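Local coordinates for protein cytochrome P450 (Bacillus subtilis subsp. subtilis, PDB 4RM4) that binds a heme cofactor and probably acts as a cytochrome P450 monooxygenase, inserting one atom of molecular oxygen into its substrates, at residues Ala279-Arg291 / Pro380-Phe392. Residues are numbered along the deposited sequence; the frame is centred on the assembly and turned at random.
Sequences ALRFRAPAPVLRR and PIENSVIYGLKSF. With HEM (protoporphyrin IX containing Fe), chain B.
Pro285 and Tyr387 bring the two backbones together, their CA atoms 4.7 Å apart. In this cytochrome P450 fold, the chain between helix 272-282 and strand 289-293 runs beside the heme. Against it lies the loop joining strands 374-380 and 389-395, with a type I turn from Asn383 to Ile386. Tyr387 N donates to Pro285 O over 3.0 Å. A water accepts from Val288 N; its link to Val385 O is too short to be certain.

With chi1 at -176°, the Tyr387 ring swings opposite the backbone N and its edge meets Arg283. Tyr387 CE2 meets Arg283 CB and CG, each at 3.6 Å. Arg283 NE donates to Tyr387 OH at 3.2 Å, with guanidinium and ring nearly coplanar (7°). The hydroxyl also bonds to Tyr24 O, and Arg283 NH1 pairs with Glu257 of helix 226-257. A phenylalanine in place of Tyr387 would probably leave Arg283 NE and Tyr24 O without this shared partner.

Pro287 CD packs on Tyr387 CB, and Val288 CG1 on Val385 CA. Pro285 CD touches the heme methyl CMB. Further on, Arg291 grips one heme propionate with two bonds: NH1 to O1A and, nearly straight at 175°, NH2 to O2A, 2.8 Å away.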
# COMPACT_ATOMS: atom_id res chain seq x y z
N ALA A 279 -10.64 2.11 7.75
CA ALA A 279 -10.04 3.00 6.77
C ALA A 279 -9.54 2.19 5.57
O ALA A 279 -9.67 2.61 4.42
CB ALA A 279 -8.91 3.81 7.40
N LEU A 280 -8.98 1.02 5.84
CA LEU A 280 -8.58 0.10 4.77
C LEU A 280 -9.78 -0.30 3.93
O LEU A 280 -9.70 -0.33 2.70
CB LEU A 280 -7.89 -1.14 5.32
CG LEU A 280 -6.44 -0.85 5.77
CD1 LEU A 280 -6.00 -1.82 6.87
CD2 LEU A 280 -5.47 -0.86 4.60
N ARG A 281 -10.89 -0.62 4.58
CA ARG A 281 -12.08 -1.00 3.83
C ARG A 281 -12.60 0.18 3.02
O ARG A 281 -12.89 0.05 1.82
CB ARG A 281 -13.21 -1.51 4.74
CG ARG A 281 -14.39 -2.01 3.88
CD ARG A 281 -15.69 -2.20 4.67
NE ARG A 281 -16.20 -0.94 5.22
CZ ARG A 281 -17.07 -0.14 4.61
NH1 ARG A 281 -17.49 0.97 5.22
NH2 ARG A 281 -17.55 -0.45 3.42
N PHE A 282 -12.68 1.32 3.67
CA PHE A 282 -13.42 2.47 3.12
C PHE A 282 -12.66 3.20 2.01
O PHE A 282 -13.27 3.66 1.05
CB PHE A 282 -13.78 3.44 4.24
CG PHE A 282 -14.95 4.34 3.93
CD1 PHE A 282 -16.20 3.80 3.66
CD2 PHE A 282 -14.81 5.71 3.94
CE1 PHE A 282 -17.29 4.64 3.40
CE2 PHE A 282 -15.89 6.55 3.69
CZ PHE A 282 -17.12 6.01 3.41
N ARG A 283 -11.34 3.31 2.17
CA ARG A 283 -10.49 4.05 1.23
C ARG A 283 -9.14 3.37 0.98
O ARG A 283 -8.08 3.93 1.25
CB ARG A 283 -10.29 5.51 1.68
CG ARG A 283 -11.52 6.40 1.42
CD ARG A 283 -11.29 7.87 1.80
NE ARG A 283 -12.33 8.75 1.25
CZ ARG A 283 -13.31 9.32 1.96
NH1 ARG A 283 -13.40 9.11 3.26
NH2 ARG A 283 -14.21 10.10 1.35
N ALA A 284 -9.22 2.15 0.45
CA ALA A 284 -8.04 1.34 0.14
C ALA A 284 -7.13 2.13 -0.77
O ALA A 284 -7.59 2.70 -1.75
CB ALA A 284 -8.49 0.04 -0.54
N PRO A 285 -5.82 2.16 -0.46
CA PRO A 285 -4.82 2.88 -1.25
C PRO A 285 -4.52 2.20 -2.58
O PRO A 285 -4.08 2.85 -3.54
CB PRO A 285 -3.57 2.85 -0.35
CG PRO A 285 -4.02 2.39 0.98
CD PRO A 285 -5.25 1.56 0.75
N ALA A 286 -4.71 0.88 -2.64
CA ALA A 286 -4.43 0.14 -3.87
C ALA A 286 -5.72 -0.46 -4.40
O ALA A 286 -6.05 -1.60 -4.10
CB ALA A 286 -3.37 -0.94 -3.61
N PRO A 287 -6.47 0.33 -5.19
CA PRO A 287 -7.86 -0.02 -5.55
C PRO A 287 -8.04 -1.17 -6.52
O PRO A 287 -9.14 -1.71 -6.59
CB PRO A 287 -8.38 1.27 -6.20
CG PRO A 287 -7.15 1.94 -6.73
CD PRO A 287 -6.09 1.66 -5.68
N VAL A 288 -6.99 -1.52 -7.26
CA VAL A 288 -7.15 -2.46 -8.36
C VAL A 288 -5.93 -3.39 -8.51
O VAL A 288 -4.78 -2.98 -8.36
CB VAL A 288 -7.51 -1.70 -9.68
CG1 VAL A 288 -6.37 -0.76 -10.11
CG2 VAL A 288 -7.88 -2.66 -10.80
N LEU A 289 -6.19 -4.67 -8.79
CA LEU A 289 -5.13 -5.65 -8.87
C LEU A 289 -5.30 -6.40 -10.19
O LEU A 289 -6.43 -6.61 -10.63
CB LEU A 289 -5.23 -6.61 -7.68
CG LEU A 289 -5.04 -6.08 -6.26
CD1 LEU A 289 -5.25 -7.22 -5.26
CD2 LEU A 289 -3.65 -5.47 -6.07
N ARG A 290 -4.20 -6.76 -10.83
CA ARG A 290 -4.23 -7.43 -12.13
C ARG A 290 -3.96 -8.93 -12.04
O ARG A 290 -3.14 -9.38 -11.24
CB ARG A 290 -3.20 -6.79 -13.08
CG ARG A 290 -3.38 -5.29 -13.33
CD ARG A 290 -2.25 -4.75 -14.20
NE ARG A 290 -2.39 -3.32 -14.47
CZ ARG A 290 -2.94 -2.83 -15.58
NH1 ARG A 290 -3.39 -3.64 -16.52
NH2 ARG A 290 -3.03 -1.51 -15.74
N ARG A 291 -4.67 -9.71 -12.85
CA ARG A 291 -4.37 -11.13 -13.03
C ARG A 291 -4.48 -11.50 -14.50
O ARG A 291 -5.08 -10.77 -15.30
CB ARG A 291 -5.32 -12.01 -12.20
CG ARG A 291 -5.26 -11.79 -10.68
CD ARG A 291 -3.98 -12.40 -10.12
NE ARG A 291 -3.94 -12.46 -8.66
CZ ARG A 291 -3.48 -11.49 -7.88
NH1 ARG A 291 -3.03 -10.37 -8.42
NH2 ARG A 291 -3.47 -11.64 -6.56
N PRO A 380 -6.29 15.50 -5.12
CA PRO A 380 -6.23 14.05 -5.28
C PRO A 380 -5.12 13.63 -6.22
O PRO A 380 -4.76 14.37 -7.14
CB PRO A 380 -7.59 13.71 -5.91
CG PRO A 380 -8.44 14.97 -5.77
CD PRO A 380 -7.46 16.09 -5.79
N ILE A 381 -4.57 12.45 -6.00
CA ILE A 381 -3.71 11.86 -7.00
C ILE A 381 -4.54 11.45 -8.21
O ILE A 381 -5.60 10.83 -8.06
CB ILE A 381 -2.99 10.61 -6.46
CG1 ILE A 381 -2.20 10.97 -5.21
CG2 ILE A 381 -2.10 10.01 -7.54
CD1 ILE A 381 -1.70 9.75 -4.42
N GLU A 382 -4.08 11.81 -9.41
CA GLU A 382 -4.78 11.44 -10.63
C GLU A 382 -4.09 10.26 -11.30
O GLU A 382 -3.31 10.44 -12.24
CB GLU A 382 -4.89 12.62 -11.60
CG GLU A 382 -5.82 13.74 -11.13
CD GLU A 382 -5.15 14.72 -10.18
OE1 GLU A 382 -3.91 14.65 -10.02
OE2 GLU A 382 -5.86 15.57 -9.60
N ASN A 383 -4.37 9.06 -10.81
CA ASN A 383 -3.74 7.84 -11.28
C ASN A 383 -4.65 6.66 -11.01
O ASN A 383 -4.94 6.34 -9.86
CB ASN A 383 -2.41 7.63 -10.55
CG ASN A 383 -1.62 6.46 -11.10
OD1 ASN A 383 -2.19 5.52 -11.66
ND2 ASN A 383 -0.30 6.51 -10.95
N SER A 384 -5.11 6.00 -12.07
CA SER A 384 -6.07 4.91 -11.95
C SER A 384 -5.71 3.88 -10.88
O SER A 384 -6.56 3.47 -10.08
CB SER A 384 -6.28 4.22 -13.30
OG SER A 384 -7.05 5.02 -14.17
N VAL A 385 -4.44 3.47 -10.85
CA VAL A 385 -3.99 2.37 -10.00
C VAL A 385 -3.73 2.79 -8.54
O VAL A 385 -3.35 1.97 -7.71
CB VAL A 385 -2.73 1.69 -10.60
CG1 VAL A 385 -1.60 2.70 -10.75
CG2 VAL A 385 -2.29 0.51 -9.76
N ILE A 386 -3.93 4.07 -8.25
CA ILE A 386 -3.60 4.63 -6.94
C ILE A 386 -4.78 5.41 -6.38
O ILE A 386 -5.46 6.10 -7.14
CB ILE A 386 -2.38 5.57 -7.05
CG1 ILE A 386 -1.15 4.80 -7.52
CG2 ILE A 386 -2.12 6.27 -5.73
CD1 ILE A 386 0.09 5.65 -7.66
N TYR A 387 -5.05 5.26 -5.09
CA TYR A 387 -6.09 6.07 -4.44
C TYR A 387 -5.52 6.81 -3.23
O TYR A 387 -5.23 6.20 -2.20
CB TYR A 387 -7.31 5.23 -4.03
CG TYR A 387 -8.42 6.09 -3.45
CD1 TYR A 387 -9.20 6.90 -4.28
CD2 TYR A 387 -8.63 6.14 -2.09
CE1 TYR A 387 -10.20 7.71 -3.74
CE2 TYR A 387 -9.63 6.92 -1.55
CZ TYR A 387 -10.40 7.72 -2.38
OH TYR A 387 -11.38 8.50 -1.82
N GLY A 388 -5.38 8.12 -3.34
CA GLY A 388 -4.86 8.90 -2.23
C GLY A 388 -4.74 10.37 -2.57
O GLY A 388 -5.33 10.83 -3.55
N LEU A 389 -3.98 11.10 -1.76
CA LEU A 389 -3.91 12.55 -1.82
C LEU A 389 -2.48 13.04 -2.07
O LEU A 389 -1.52 12.55 -1.47
CB LEU A 389 -4.43 13.15 -0.50
CG LEU A 389 -5.90 12.87 -0.17
CD1 LEU A 389 -6.25 13.42 1.19
CD2 LEU A 389 -6.78 13.48 -1.25
N LYS A 390 -2.35 14.00 -2.98
CA LYS A 390 -1.10 14.71 -3.23
C LYS A 390 -0.86 15.74 -2.12
O LYS A 390 0.28 16.01 -1.72
CB LYS A 390 -1.16 15.41 -4.58
CG LYS A 390 0.12 16.14 -4.97
CD LYS A 390 -0.11 17.14 -6.10
CE LYS A 390 1.16 17.92 -6.42
NZ LYS A 390 1.83 18.41 -5.19
N SER A 391 -1.95 16.31 -1.63
CA SER A 391 -1.88 17.29 -0.56
C SER A 391 -3.17 17.24 0.24
O SER A 391 -4.23 16.95 -0.31
CB SER A 391 -1.65 18.71 -1.10
OG SER A 391 -2.78 19.14 -1.83
N PHE A 392 -3.05 17.51 1.53
CA PHE A 392 -4.15 17.42 2.48
C PHE A 392 -3.93 18.52 3.53
O PHE A 392 -3.25 18.33 4.55
CB PHE A 392 -4.17 16.01 3.10
CG PHE A 392 -5.32 15.73 4.03
CD1 PHE A 392 -6.30 16.69 4.27
CD2 PHE A 392 -5.42 14.50 4.67
CE1 PHE A 392 -7.34 16.43 5.14
CE2 PHE A 392 -6.47 14.23 5.54
CZ PHE A 392 -7.43 15.19 5.77
CHA HEM B . 1.27 -7.28 -1.67
CHB HEM B . -1.64 -3.63 -0.43
CHC HEM B . 1.84 -1.80 2.44
CHD HEM B . 4.93 -5.16 0.81
C1A HEM B . 0.16 -6.48 -1.56
C2A HEM B . -1.15 -6.73 -2.13
C3A HEM B . -1.96 -5.73 -1.79
C4A HEM B . -1.20 -4.80 -0.98
CMA HEM B . -3.45 -5.56 -2.17
CAA HEM B . -1.56 -7.96 -2.97
CBA HEM B . -1.10 -7.81 -4.41
CGA HEM B . -1.73 -8.84 -5.31
O1A HEM B . -1.48 -8.75 -6.54
O2A HEM B . -2.47 -9.73 -4.82
C1B HEM B . -0.95 -2.86 0.47
C2B HEM B . -1.52 -1.76 1.24
C3B HEM B . -0.55 -1.25 2.01
C4B HEM B . 0.66 -2.01 1.79
CMB HEM B . -2.99 -1.29 1.13
CAB HEM B . -0.61 -0.10 3.03
CBB HEM B . -1.78 0.30 3.54
C1C HEM B . 2.97 -2.57 2.28
C2C HEM B . 4.22 -2.42 2.99
C3C HEM B . 5.06 -3.36 2.53
C4C HEM B . 4.37 -4.12 1.52
CMC HEM B . 4.46 -1.36 4.08
CAC HEM B . 6.53 -3.66 2.92
CBC HEM B . 7.30 -2.84 3.64
C1D HEM B . 4.25 -6.02 -0.02
C2D HEM B . 4.86 -7.12 -0.72
C3D HEM B . 3.73 -7.79 -1.50
C4D HEM B . 2.54 -7.02 -1.19
CMD HEM B . 6.35 -7.52 -0.66
CAD HEM B . 3.85 -9.03 -2.41
CBD HEM B . 3.56 -10.27 -1.55
CGD HEM B . 3.55 -11.51 -2.42
O1D HEM B . 3.65 -12.63 -1.84
O2D HEM B . 3.48 -11.35 -3.66
NA HEM B . 0.09 -5.28 -0.87
NB HEM B . 0.38 -2.97 0.84
NC HEM B . 3.09 -3.61 1.38
ND HEM B . 2.90 -6.00 -0.31
FE HEM B . 1.56 -4.56 0.37
O HOH W 1 -4.08 -0.41 -7.17
O HOH W 2 1.89 -3.14 -1.59